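PDB 4IGB: LPXTG cell wall surface protein from Streptococcus gordonii, which is a wall-anchored surface protein, captured here as its N-terminal N1 and N2 domains, and probably acts as an adhesin. Local coordinates for residues Leu119-Ala122 with Gln123-Ser126. Residues are numbered along the deposited sequence; the frame is centred on the assembly and turned at random.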
loop_
_atom_site.group_PDB
_atom_site.type_symbol
_atom_site.label_atom_id
_atom_site.label_comp_id
_atom_site.label_asym_id
_atom_site.label_seq_id
_atom_site.Cartn_x
_atom_site.Cartn_y
_atom_site.Cartn_z
ATOM N N LEU B 119 -12.532 30.163 5.778
ATOM C CA LEU B 119 -13.090 30.460 4.461
ATOM C C LEU B 119 -13.448 31.937 4.236
ATOM O O LEU B 119 -13.696 32.346 3.111
ATOM C CB LEU B 119 -14.310 29.589 4.196
ATOM C CG LEU B 119 -14.031 28.179 3.674
ATOM C CD1 LEU B 119 -15.288 27.337 3.783
ATOM C CD2 LEU B 119 -13.531 28.232 2.232
ATOM N N ASN B 120 -13.480 32.734 5.296
ATOM C CA ASN B 120 -13.756 34.163 5.135
ATOM C C ASN B 120 -15.013 34.460 4.315
ATOM O O ASN B 120 -14.975 35.196 3.332
ATOM C CB ASN B 120 -12.551 34.867 4.507
ATOM C CG ASN B 120 -11.545 35.313 5.539
ATOM O OD1 ASN B 120 -10.425 34.798 5.604
ATOM N ND2 ASN B 120 -11.943 36.281 6.361
ATOM N N THR B 121 -16.124 33.865 4.723
ATOM C CA THR B 121 -17.395 34.094 4.065
ATOM C C THR B 121 -18.427 34.359 5.137
ATOM O O THR B 121 -18.162 34.148 6.322
ATOM C CB THR B 121 -17.834 32.875 3.258
ATOM O OG1 THR B 121 -17.928 31.741 4.127
ATOM C CG2 THR B 121 -16.834 32.584 2.153
ATOM N N ALA B 122 -19.604 34.821 4.727
ATOM C CA ALA B 122 -20.689 35.030 5.675
ATOM C C ALA B 122 -21.017 33.708 6.370
ATOM O O ALA B 122 -21.207 33.676 7.579
ATOM C CB ALA B 122 -21.924 35.597 4.973
ATOM N N GLN B 123 -21.080 32.619 5.604
ATOM C CA GLN B 123 -21.305 31.304 6.196
ATOM C C GLN B 123 -20.267 31.013 7.289
ATOM O O GLN B 123 -20.614 30.691 8.428
ATOM C CB GLN B 123 -21.280 30.220 5.119
ATOM C CG GLN B 123 -21.381 28.797 5.656
ATOM C CD GLN B 123 -22.668 28.541 6.420
ATOM O OE1 GLN B 123 -23.673 29.216 6.209
ATOM N NE2 GLN B 123 -22.639 27.568 7.324
ATOM N N ALA B 124 -18.991 31.161 6.945
ATOM C CA ALA B 124 -17.905 30.903 7.895
ATOM C C ALA B 124 -18.066 31.746 9.156
ATOM O O ALA B 124 -17.947 31.245 10.267
ATOM C CB ALA B 124 -16.532 31.159 7.242
ATOM N N GLU B 125 -18.338 33.032 8.972
ATOM C CA GLU B 125 -18.530 33.946 10.094
ATOM C C GLU B 125 -19.697 33.493 10.962
ATOM O O GLU B 125 -19.624 33.485 12.191
ATOM C CB GLU B 125 -18.802 35.352 9.567
ATOM C CG GLU B 125 -19.236 36.348 10.632
ATOM C CD GLU B 125 -18.135 37.324 11.000
ATOM O OE1 GLU B 125 -16.952 36.991 10.763
ATOM O OE2 GLU B 125 -18.449 38.423 11.515
ATOM N N SER B 126 -20.782 33.126 10.296
ATOM C CA SER B 126 -21.999 32.712 10.962
ATOM C C SER B 126 -21.725 31.519 11.884
ATOM O O SER B 126 -22.099 31.537 13.057
ATOM C CB SER B 126 -23.050 32.363 9.910
ATOM O OG SER B 126 -24.265 31.963 10.501
#
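Thr-121 caps the N-terminal end of the short helix 122-129: its OG1 accepts from the backbone N of Ala-124 at 3.1 Å. The bond is nearly straight, with an N-H...O angle of 166°. This is a classical N-cap: chi1 of 58° sets OG1 between the residue's own N and carbonyl carbon, facing the start of the helix. Thr-121 also grips the next amide with its backbone, Glu-125 N donating to Thr-121 O at 2.9 Å, and one residue on Ser-126 N reaches Ala-122 O at 2.8 Å.

The tight side is around Ala-124, the buried residue of the group. Its methyl carbon CB sits 3.5 Å from Thr-121 OG1 and meets Leu-119 CB at 4.1 Å, a single light apolar contact where the chain leaves strand 103-118. Tyr-118 touches Ala-124 as well, and Leu-119 packs on Leu-207 and Glu-277. Gln-123 lays CB 3.8 Å from Thr-121 OG1, and its amide is tied to the neighbouring loop by the bond from NE2 to Asn-167 O.

The outer side is much looser. Asn-120, in a left-handed backbone conformation, directs its CB away from the helix. Ala-122 and Ser-126 are exposed, and so is Glu-125, though its side chain touches Tyr-118 and Lys-81.

At this far end of the N1 domain, one threonine thus engages two successive helix amides, through its hydroxyl and its carbonyl, which probably helps to define where the helix begins; the contact is carried mainly by hydrogen bonds, with little apolar packing.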